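Local coordinates for protein cysteine synthase 3 (Entamoeba histolytica, PDB 6KR5) that catalyses the pyridoxal-phosphate-dependent formation of L-cysteine from O-acetyl-L-serine and sulfide, with release of acetate, at residues 267-270 against 276-279; 42-47 against 287-292; 47-52 against 170-175. All coordinates share one frame; numbering follows the deposited sequence. Where two conformers were deposited one is given.

Overall arrangement
All three contacts lie in the part of the enzyme built on the six-stranded mixed sheet, one of two sheets in a chain with the fold of type II pyridoxal-phosphate enzymes. Interaction 1 joins the end of helix 259-273 to the loop before helix 279-292, interaction 2 packs that second helix on strand 43-48, and interaction 3 ties the end of the strand to helix 169-179. Lys47 lies in both strand ranges but makes its contact in interaction 3. The centres are about 15 Å (1 and 2), 16 Å (2 and 3) and 18 Å (1 and 3) apart. Along the chain, interaction 2 spans the other two, and interaction 3 closes before interaction 1 opens. Interactions 1 and 3 both touch the second subunit.

Interaction 1: 267-270 against 276-279; sequences RAVV and MCGM
Val270 and Met276 meet side by side where helix 259-273 gives way to helix 279-292, a helix-loop-helix connection in the sheet domain of this type II pyridoxal-phosphate enzyme. Their CA atoms are 4.7 Å apart, close enough for the branched side chain near the end of the first helix to rest on the backbone as well as the side chain of the returning loop. Val270 CG2 does the touching: with CG1 at a chi1 of 61°, CG2 lies anti to the backbone N and comes 3.8 Å from Met276 CB. The same methyl is 4.1 Å from Met276 CG, so it lies along the root of the methionine chain and not against its sulfur. Beyond CG, Met276 runs fully extended away from the helix, toward Leu314, Tyr319 and Met54 of the second subunit. Phe123 of that subunit packs on Val270, which brings this small apolar patch into the dimer interface. Hydrogen bonding between the segments is absent; backbone bonds of Met276 with Gly310 and of Gly278, the N-cap residue of helix 279-292, with Asp308 help to fix the loop. One residue along from Met276, the buried Cys277 sets its thiol against Val269, and both side chains touch Ile285 of helix 279-292. There SG of Cys277 lies 4.0 Å from Val269 CG1 and 4.2 Å from Val269 CB.

Interaction 2: 42-47 against 287-292; sequences TKILVK and AGLKEA
A buried apolar contact, in which Ile44 and Ala292 supply most of the surface, packs the start of strand 43-48 against the C-terminal part of helix 279-292. Ala292 CB sits against the longer branch of the isoleucine, 3.8 Å from Ile44 CG1 and 4.0 Å from Ile44 CD1. The second torsion of Ile44 (chi2 96°) departs from the staggered values and lays CD1 along the alanine methyl. The other branch, CG2, points to the preceding turn of the helix, where CG2 of Ile44 is 4.4 Å from Leu289 CD2, a looser approach; Ile38 lies against both of these side chains. Gly288 is on the same helix face. The strand runs parallel to strand 301-306 in the six-stranded mixed sheet; helix 279-292 packs on a face of this sheet and is followed in the chain by strand 301-306, whose Ile304 also packs on Ile44. Just before strand 43-48, Thr42 adds its methyl to the apolar group, with Thr42 CG2 4.1 Å from Ala292 CB. Its hydroxyl serves a different purpose: Thr42 OG1 is hydrogen-bonded to Gly299 N, and a water 2.8 Å from Thr42 OG1 donates to Ala292 O at 2.6 Å.

Interaction 3: 47-52 against 170-175; sequences KLECFN and VYTANE
Lys47 reaches from strand 43-48 to Glu175 on helix 169-179, and this buried salt bridge is the tight part of a strand-to-helix contact in the part of this fold-type II pyridoxal-phosphate enzyme built on the six-stranded mixed sheet, where the strand passes into the 3-10 turn 49-51. The lysine chain is extended as far as CE and bends only at its end (chi4 67°), which sets NZ 2.8 Å from Glu175 OE1, on the anti lone pair of that oxygen. The two side chains meet at about a right angle, and Lys47 NZ also lies 3.4 Å from Glu175 CB. Thr24 OG1 is a second partner of the ammonium group, while Glu175 OE1 is bonded to Arg60 NH2 and Thr24 N as well; such a network would probably keep both charges in place. Thr172 packs beside the lysine's aliphatic part, its CG2 3.8 Å from Lys47 CE. The contact is looser at Glu49, whose OE2 comes no nearer to the helix than 4.4 Å from Thr172 CG2. Glu49 has other partners: OE2 bonds Thr24 OG1, and OE1 forms a salt bridge with Arg60 NE, which brings the arginine to both glutamates. Asn52 ND2 donates to Glu49 O at 3.0 Å and to Glu49 OE1 at 2.9 Å, meeting OE1 from above the carboxylate plane, 54° out of it.

Interaction 1: 267-270 against 276-279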
ATOM      1  N   ARG B 267       4.318  -0.188  16.964  1.00 18.65           N
ATOM      2  CA  ARG B 267       3.039   0.286  17.485  1.00 18.20           C
ATOM      3  C   ARG B 267       3.094   1.765  17.826  1.00 19.47           C
ATOM      4  O   ARG B 267       2.111   2.490  17.633  1.00 20.63           O
ATOM      5  CB  ARG B 267       2.636  -0.516  18.719  1.00 19.10           C
ATOM      6  CG  ARG B 267       2.194  -1.931  18.394  1.00 21.34           C
ATOM      7  CD  ARG B 267       1.562  -2.604  19.602  1.00 23.73           C
ATOM      8  NE  ARG B 267       2.540  -2.938  20.639  1.00 23.37           N
ATOM      9  CZ  ARG B 267       3.228  -4.074  20.688  1.00 22.45           C
ATOM     10  NH1 ARG B 267       3.057  -5.002  19.753  1.00 24.84           N
ATOM     11  NH2 ARG B 267       4.075  -4.284  21.683  1.00 22.64           N
ATOM     12  N   ALA B 268       4.227   2.230  18.356  1.00 20.72           N
ATOM     13  CA  ALA B 268       4.342   3.643  18.720  1.00 19.74           C
ATOM     14  C   ALA B 268       4.374   4.535  17.484  1.00 19.52           C
ATOM     15  O   ALA B 268       3.802   5.631  17.486  1.00 20.80           O
ATOM     16  CB  ALA B 268       5.590   3.861  19.571  1.00 20.69           C
ATOM     17  N   VAL B 269       5.029   4.078  16.417  1.00 18.42           N
ATOM     18  CA  VAL B 269       5.129   4.881  15.203  1.00 17.39           C
ATOM     19  C   VAL B 269       3.752   5.092  14.584  1.00 22.13           C
ATOM     20  O   VAL B 269       3.416   6.201  14.155  1.00 20.32           O
ATOM     21  CB  VAL B 269       6.107   4.210  14.224  1.00 17.13           C
ATOM     22  CG1 VAL B 269       6.065   4.894  12.865  1.00 22.10           C
ATOM     23  CG2 VAL B 269       7.504   4.266  14.813  1.00 20.15           C
ATOM     24  N   VAL B 270       2.925   4.045  14.529  1.00 20.03           N
ATOM     25  CA  VAL B 270       1.614   4.253  13.928  1.00 20.11           C
ATOM     26  C   VAL B 270       0.736   5.111  14.843  1.00 20.13           C
ATOM     27  O   VAL B 270      -0.004   5.976  14.359  1.00 21.75           O
ATOM     28  CB  VAL B 270       0.961   2.907  13.532  1.00 23.24           C
ATOM     29  CG1 VAL B 270       0.742   2.025  14.717  1.00 23.98           C
ATOM     30  CG2 VAL B 270      -0.354   3.134  12.764  1.00 23.32           C
ATOM     31  N   MET B 276       1.914   3.396   9.408  1.00 21.59           N
ATOM     32  CA  MET B 276       1.697   1.991   9.759  1.00 18.83           C
ATOM     33  C   MET B 276       2.760   1.153   9.073  1.00 21.50           C
ATOM     34  O   MET B 276       2.559   0.632   7.979  1.00 23.32           O
ATOM     35  CB  MET B 276       0.298   1.528   9.375  1.00 20.41           C
ATOM     36  CG  MET B 276      -0.020   0.155   9.948  1.00 20.61           C
ATOM     37  SD  MET B 276      -1.724  -0.318   9.579  1.00 27.14           S
ATOM     38  CE  MET B 276      -1.915  -1.828  10.511  1.00 27.88           C
ATOM     39  N   CYS B 277       3.901   1.019   9.734  1.00 20.52           N
ATOM     40  CA  CYS B 277       5.054   0.319   9.185  1.00 19.19           C
ATOM     41  C   CYS B 277       5.160  -1.092   9.758  1.00 20.01           C
ATOM     42  O   CYS B 277       4.589  -1.412  10.800  1.00 21.80           O
ATOM     43  CB  CYS B 277       6.326   1.102   9.513  1.00 21.98           C
ATOM     44  SG  CYS B 277       6.675   1.289  11.312  1.00 25.06           S
ATOM     45  N   GLY B 278       5.920  -1.938   9.074  1.00 19.39           N
ATOM     46  CA  GLY B 278       6.049  -3.335   9.449  1.00 20.58           C
ATOM     47  C   GLY B 278       6.996  -3.579  10.620  1.00 19.10           C
ATOM     48  O   GLY B 278       7.506  -2.659  11.263  1.00 18.79           O
ATOM     49  N   MET B 279       7.223  -4.869  10.903  1.00 19.65           N
ATOM     50  CA  MET B 279       8.017  -5.238  12.079  1.00 19.97           C
ATOM     51  C   MET B 279       9.474  -4.808  11.934  1.00 18.56           C
ATOM     52  O   MET B 279      10.073  -4.272  12.882  1.00 18.57           O
ATOM     53  CB  MET B 279       7.944  -6.748  12.317  1.00 20.62           C
ATOM     54  CG  MET B 279       6.556  -7.240  12.647  1.00 19.49           C
ATOM     55  SD  MET B 279       6.673  -9.023  12.882  1.00 22.57           S
ATOM     56  CE  MET B 279       5.087  -9.341  13.670  1.00 25.58           C
TER

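Interaction 2: 42-47 against 287-292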
ATOM      1  N   THR B  42      18.319  17.666  15.310  1.00 31.66           N
ATOM      2  CA  THR B  42      18.570  16.403  14.631  1.00 30.54           C
ATOM      3  C   THR B  42      17.342  16.010  13.817  1.00 26.23           C
ATOM      4  O   THR B  42      16.206  16.145  14.281  1.00 27.36           O
ATOM      5  CB  THR B  42      18.916  15.330  15.662  1.00 26.67           C
ATOM      6  OG1 THR B  42      20.015  15.790  16.467  1.00 28.21           O
ATOM      7  CG2 THR B  42      19.291  14.009  14.983  1.00 28.19           C
ATOM      8  N   LYS B  43      17.566  15.545  12.584  1.00 25.12           N
ATOM      9  CA  LYS B  43      16.480  15.259  11.649  1.00 24.51           C
ATOM     10  C   LYS B  43      16.429  13.758  11.410  1.00 24.20           C
ATOM     11  O   LYS B  43      17.431  13.167  11.003  1.00 25.47           O
ATOM     12  CB  LYS B  43      16.677  15.997  10.325  1.00 28.82           C
ATOM     13  CG  LYS B  43      16.715  17.522  10.447  1.00 31.99           C
ATOM     14  CD  LYS B  43      18.051  18.076   9.961  1.00 35.32           C
ATOM     15  CE  LYS B  43      18.020  19.590   9.832  1.00 41.39           C
ATOM     16  NZ  LYS B  43      17.831  20.272  11.141  1.00 45.38           N
ATOM     17  N   ILE B  44      15.272  13.149  11.655  1.00 22.39           N
ATOM     18  CA  ILE B  44      15.105  11.706  11.511  1.00 22.94           C
ATOM     19  C   ILE B  44      14.037  11.477  10.453  1.00 20.86           C
ATOM     20  O   ILE B  44      12.866  11.815  10.658  1.00 21.39           O
ATOM     21  CB  ILE B  44      14.737  11.022  12.835  1.00 20.75           C
ATOM     22  CG1 ILE B  44      15.799  11.331  13.898  1.00 24.57           C
ATOM     23  CG2 ILE B  44      14.663   9.514  12.633  1.00 23.07           C
ATOM     24  CD1 ILE B  44      15.473  12.485  14.795  1.00 26.05           C
ATOM     25  N   LEU B  45      14.442  10.913   9.318  1.00 21.66           N
ATOM     26  CA  LEU B  45      13.582  10.767   8.152  1.00 21.13           C
ATOM     27  C   LEU B  45      13.386   9.294   7.852  1.00 20.93           C
ATOM     28  O   LEU B  45      14.337   8.511   7.951  1.00 21.68           O
ATOM     29  CB  LEU B  45      14.191  11.452   6.925  1.00 22.88           C
ATOM     30  CG  LEU B  45      14.693  12.875   7.144  1.00 19.60           C
ATOM     31  CD1 LEU B  45      15.352  13.364   5.847  1.00 21.63           C
ATOM     32  CD2 LEU B  45      13.542  13.781   7.574  1.00 22.06           C
ATOM     33  N   VAL B  46      12.167   8.919   7.463  1.00 20.58           N
ATOM     34  CA  VAL B  46      11.848   7.531   7.140  1.00 20.26           C
ATOM     35  C   VAL B  46      11.518   7.419   5.658  1.00 19.45           C
ATOM     36  O   VAL B  46      10.740   8.215   5.117  1.00 19.74           O
ATOM     37  CB  VAL B  46      10.702   6.986   8.016  1.00 18.76           C
ATOM     38  CG1 VAL B  46      11.201   6.763   9.435  1.00 20.13           C
ATOM     39  CG2 VAL B  46       9.473   7.899   8.005  1.00 19.29           C
ATOM     40  N   LYS B  47      12.105   6.418   5.002  1.00 19.69           N
ATOM     41  CA  LYS B  47      11.859   6.162   3.587  1.00 19.24           C
ATOM     42  C   LYS B  47      10.849   5.028   3.484  1.00 20.20           C
ATOM     43  O   LYS B  47      11.114   3.917   3.946  1.00 20.03           O
ATOM     44  CB  LYS B  47      13.148   5.805   2.852  1.00 20.70           C
ATOM     45  CG  LYS B  47      12.930   5.701   1.343  1.00 23.13           C
ATOM     46  CD  LYS B  47      14.209   5.829   0.559  1.00 23.36           C
ATOM     47  CE  LYS B  47      13.938   5.748  -0.942  1.00 23.83           C
ATOM     48  NZ  LYS B  47      13.151   6.883  -1.524  1.00 21.40           N
ATOM     49  N   ALA B 287      16.510   1.536  16.160  1.00 21.00           N
ATOM     50  CA  ALA B 287      17.948   1.721  15.991  1.00 20.94           C
ATOM     51  C   ALA B 287      18.266   3.151  15.576  1.00 21.76           C
ATOM     52  O   ALA B 287      19.267   3.726  16.020  1.00 23.85           O
ATOM     53  CB  ALA B 287      18.501   0.739  14.959  1.00 22.77           C
ATOM     54  N   GLY B 288      17.422   3.740  14.730  1.00 20.80           N
ATOM     55  CA  GLY B 288      17.670   5.098  14.280  1.00 22.08           C
ATOM     56  C   GLY B 288      17.453   6.123  15.381  1.00 20.75           C
ATOM     57  O   GLY B 288      18.155   7.138  15.436  1.00 22.82           O
ATOM     58  N   LEU B 289      16.457   5.891  16.245  1.00 20.97           N
ATOM     59  CA  LEU B 289      16.216   6.802  17.359  1.00 22.85           C
ATOM     60  C   LEU B 289      17.338   6.720  18.384  1.00 24.80           C
ATOM     61  O   LEU B 289      17.724   7.737  18.975  1.00 25.92           O
ATOM     62  CB  LEU B 289      14.862   6.507  18.014  1.00 23.82           C
ATOM     63  CG  LEU B 289      13.599   6.788  17.183  1.00 21.28           C
ATOM     64  CD1 LEU B 289      12.337   6.487  17.989  1.00 25.55           C
ATOM     65  CD2 LEU B 289      13.566   8.225  16.661  1.00 22.86           C
ATOM     66  N   LYS B 290      17.863   5.520  18.626  1.00 22.70           N
ATOM     67  CA  LYS B 290      19.048   5.400  19.475  1.00 21.30           C
ATOM     68  C   LYS B 290      20.226   6.125  18.850  1.00 24.45           C
ATOM     69  O   LYS B 290      20.988   6.811  19.547  1.00 27.06           O
ATOM     70  CB  LYS B 290      19.378   3.928  19.716  1.00 23.83           C
ATOM     71  CG  LYS B 290      18.304   3.211  20.493  1.00 27.32           C
ATOM     72  CD  LYS B 290      18.716   1.798  20.842  1.00 27.51           C
ATOM     73  CE  LYS B 290      17.683   1.175  21.758  1.00 33.58           C
ATOM     74  NZ  LYS B 290      17.988  -0.235  22.113  1.00 39.73           N
ATOM     75  N   GLU B 291      20.390   5.990  17.536  1.00 26.39           N
ATOM     76  CA  GLU B 291      21.439   6.728  16.844  1.00 23.91           C
ATOM     77  C   GLU B 291      21.262   8.231  17.030  1.00 25.67           C
ATOM     78  O   GLU B 291      22.235   8.957  17.279  1.00 26.79           O
ATOM     79  CB  GLU B 291      21.423   6.351  15.363  1.00 28.86           C
ATOM     80  CG  GLU B 291      22.664   6.754  14.612  1.00 30.24           C
ATOM     81  CD  GLU B 291      23.855   5.877  14.941  1.00 26.88           C
ATOM     82  OE1 GLU B 291      23.672   4.755  15.479  1.00 27.55           O
ATOM     83  OE2 GLU B 291      24.983   6.320  14.660  1.00 29.54           O
ATOM     84  N   ALA B 292      20.019   8.712  16.945  1.00 24.39           N
ATOM     85  CA  ALA B 292      19.711  10.128  17.092  1.00 22.59           C
ATOM     86  C   ALA B 292      19.948  10.643  18.506  1.00 28.88           C
ATOM     87  O   ALA B 292      19.953  11.862  18.712  1.00 30.04           O
ATOM     88  CB  ALA B 292      18.254  10.383  16.684  1.00 22.91           C
TER
HETATM   89  O   HOH W   1      20.404  14.413  18.821  1.00 30.85           O

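Interaction 3: 47-52 against 170-175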
ATOM      1  N   LYS B  47      12.105   6.418   5.002  1.00 19.69           N
ATOM      2  CA  LYS B  47      11.859   6.162   3.587  1.00 19.24           C
ATOM      3  C   LYS B  47      10.849   5.028   3.484  1.00 20.20           C
ATOM      4  O   LYS B  47      11.114   3.917   3.946  1.00 20.03           O
ATOM      5  CB  LYS B  47      13.148   5.805   2.852  1.00 20.70           C
ATOM      6  CG  LYS B  47      12.930   5.701   1.343  1.00 23.13           C
ATOM      7  CD  LYS B  47      14.209   5.829   0.559  1.00 23.36           C
ATOM      8  CE  LYS B  47      13.938   5.748  -0.942  1.00 23.83           C
ATOM      9  NZ  LYS B  47      13.151   6.883  -1.524  1.00 21.40           N
ATOM     10  N   LEU B  48       9.687   5.318   2.895  1.00 20.73           N
ATOM     11  CA  LEU B  48       8.522   4.436   3.001  1.00 20.11           C
ATOM     12  C   LEU B  48       8.443   3.522   1.783  1.00 19.07           C
ATOM     13  O   LEU B  48       7.776   3.832   0.789  1.00 19.50           O
ATOM     14  CB  LEU B  48       7.258   5.265   3.167  1.00 20.44           C
ATOM     15  CG  LEU B  48       7.393   6.257   4.311  1.00 20.49           C
ATOM     16  CD1 LEU B  48       6.095   7.023   4.446  1.00 20.43           C
ATOM     17  CD2 LEU B  48       7.685   5.532   5.583  1.00 20.64           C
ATOM     18  N   GLU B  49       9.083   2.353   1.892  1.00 19.05           N
ATOM     19  CA  GLU B  49       9.039   1.396   0.796  1.00 18.59           C
ATOM     20  C   GLU B  49       7.670   0.748   0.667  1.00 19.04           C
ATOM     21  O   GLU B  49       7.415   0.039  -0.315  1.00 19.77           O
ATOM     22  CB  GLU B  49      10.153   0.363   0.975  1.00 18.66           C
ATOM     23  CG  GLU B  49      11.532   1.011   0.822  1.00 18.68           C
ATOM     24  CD  GLU B  49      11.735   1.562  -0.585  1.00 19.75           C
ATOM     25  OE1 GLU B  49      11.592   0.756  -1.529  1.00 20.24           O
ATOM     26  OE2 GLU B  49      12.037   2.770  -0.745  1.00 20.20           O
ATOM     27  N   CYS B  50       6.769   0.998   1.613  1.00 20.12           N
ATOM     28  CA  CYS B  50       5.388   0.581   1.450  0.66 20.36           C
ATOM     29  C   CYS B  50       4.703   1.275   0.279  1.00 19.88           C
ATOM     30  O   CYS B  50       3.634   0.824  -0.156  1.00 19.70           O
ATOM     31  CB  CYS B  50       4.633   0.866   2.739  0.66 20.78           C
ATOM     32  SG  CYS B  50       2.936   0.350   2.686  0.66 28.02           S
ATOM     33  N   PHE B  51       5.288   2.355  -0.247  1.00 19.68           N
ATOM     34  CA  PHE B  51       4.683   3.056  -1.372  1.00 21.46           C
ATOM     35  C   PHE B  51       4.927   2.370  -2.711  1.00 21.50           C
ATOM     36  O   PHE B  51       4.363   2.804  -3.720  1.00 22.74           O
ATOM     37  CB  PHE B  51       5.174   4.504  -1.417  1.00 19.07           C
ATOM     38  CG  PHE B  51       4.366   5.434  -0.557  1.00 20.54           C
ATOM     39  CD1 PHE B  51       4.499   5.405   0.811  1.00 20.94           C
ATOM     40  CD2 PHE B  51       3.488   6.336  -1.125  1.00 25.73           C
ATOM     41  CE1 PHE B  51       3.754   6.267   1.608  1.00 22.66           C
ATOM     42  CE2 PHE B  51       2.743   7.188  -0.330  1.00 23.32           C
ATOM     43  CZ  PHE B  51       2.888   7.152   1.029  1.00 24.39           C
ATOM     44  N   ASN B  52       5.745   1.317  -2.760  1.00 18.76           N
ATOM     45  CA  ASN B  52       5.830   0.518  -3.975  1.00 19.13           C
ATOM     46  C   ASN B  52       4.471  -0.117  -4.282  1.00 19.58           C
ATOM     47  O   ASN B  52       3.641  -0.297  -3.381  1.00 20.39           O
ATOM     48  CB  ASN B  52       6.909  -0.547  -3.810  1.00 18.01           C
ATOM     49  CG  ASN B  52       8.306   0.030  -3.941  1.00 19.36           C
ATOM     50  OD1 ASN B  52       8.706   0.457  -5.023  1.00 22.79           O
ATOM     51  ND2 ASN B  52       9.044   0.072  -2.836  1.00 20.46           N
ATOM     52  N   VAL B 170      20.652   1.289  -6.507  1.00 21.77           N
ATOM     53  CA  VAL B 170      21.129   2.517  -7.135  1.00 24.66           C
ATOM     54  C   VAL B 170      20.016   3.555  -7.113  1.00 24.09           C
ATOM     55  O   VAL B 170      20.240   4.730  -6.805  1.00 23.17           O
ATOM     56  CB  VAL B 170      21.626   2.236  -8.564  1.00 27.41           C
ATOM     57  CG1 VAL B 170      22.013   3.537  -9.259  1.00 31.61           C
ATOM     58  CG2 VAL B 170      22.806   1.287  -8.529  1.00 30.94           C
ATOM     59  N   TYR B 171      18.784   3.114  -7.371  1.00 21.88           N
ATOM     60  CA  TYR B 171      17.648   4.026  -7.352  1.00 22.50           C
ATOM     61  C   TYR B 171      17.314   4.466  -5.931  1.00 22.06           C
ATOM     62  O   TYR B 171      17.136   5.659  -5.670  1.00 22.16           O
ATOM     63  CB  TYR B 171      16.443   3.358  -8.016  1.00 22.09           C
ATOM     64  CG  TYR B 171      16.584   3.177  -9.512  1.00 26.50           C
ATOM     65  CD1 TYR B 171      17.188   2.039 -10.049  1.00 24.92           C
ATOM     66  CD2 TYR B 171      16.093   4.141 -10.389  1.00 30.83           C
ATOM     67  CE1 TYR B 171      17.307   1.877 -11.420  1.00 28.72           C
ATOM     68  CE2 TYR B 171      16.209   3.986 -11.759  1.00 33.40           C
ATOM     69  CZ  TYR B 171      16.815   2.854 -12.267  1.00 38.32           C
ATOM     70  OH  TYR B 171      16.921   2.708 -13.631  1.00 46.47           O
ATOM     71  N   THR B 172      17.238   3.518  -4.991  1.00 20.08           N
ATOM     72  CA  THR B 172      16.958   3.872  -3.603  1.00 20.11           C
ATOM     73  C   THR B 172      17.932   4.933  -3.111  1.00 21.17           C
ATOM     74  O   THR B 172      17.529   5.959  -2.547  1.00 21.58           O
ATOM     75  CB  THR B 172      17.030   2.623  -2.719  1.00 20.88           C
ATOM     76  OG1 THR B 172      16.383   1.523  -3.373  1.00 21.12           O
ATOM     77  CG2 THR B 172      16.375   2.874  -1.354  1.00 21.88           C
ATOM     78  N   ALA B 173      19.226   4.703  -3.343  1.00 20.62           N
ATOM     79  CA  ALA B 173      20.248   5.646  -2.902  1.00 21.86           C
ATOM     80  C   ALA B 173      20.110   6.989  -3.601  1.00 20.88           C
ATOM     81  O   ALA B 173      20.211   8.039  -2.954  1.00 22.45           O
ATOM     82  CB  ALA B 173      21.639   5.069  -3.149  1.00 19.75           C
ATOM     83  N   ASN B 174      19.890   6.981  -4.920  1.00 20.37           N
ATOM     84  CA  ASN B 174      19.749   8.246  -5.632  1.00 19.45           C
ATOM     85  C   ASN B 174      18.562   9.041  -5.113  1.00 22.49           C
ATOM     86  O   ASN B 174      18.636  10.269  -4.981  1.00 24.69           O
ATOM     87  CB  ASN B 174      19.589   8.020  -7.133  1.00 21.91           C
ATOM     88  CG  ASN B 174      19.546   9.330  -7.900  1.00 25.27           C
ATOM     89  OD1 ASN B 174      20.482  10.128  -7.814  1.00 31.87           O
ATOM     90  ND2 ASN B 174      18.456   9.573  -8.628  1.00 28.86           N
ATOM     91  N   GLU B 175      17.451   8.355  -4.826  1.00 20.67           N
ATOM     92  CA  GLU B 175      16.298   9.032  -4.247  1.00 21.65           C
ATOM     93  C   GLU B 175      16.654   9.693  -2.922  1.00 21.60           C
ATOM     94  O   GLU B 175      16.249  10.832  -2.666  1.00 20.19           O
ATOM     95  CB  GLU B 175      15.151   8.042  -4.059  1.00 19.86           C
ATOM     96  CG  GLU B 175      14.586   7.529  -5.374  1.00 23.47           C
ATOM     97  CD  GLU B 175      13.809   6.239  -5.219  1.00 24.83           C
ATOM     98  OE1 GLU B 175      13.198   6.042  -4.147  1.00 20.95           O
ATOM     99  OE2 GLU B 175      13.793   5.436  -6.172  1.00 22.48           O
TER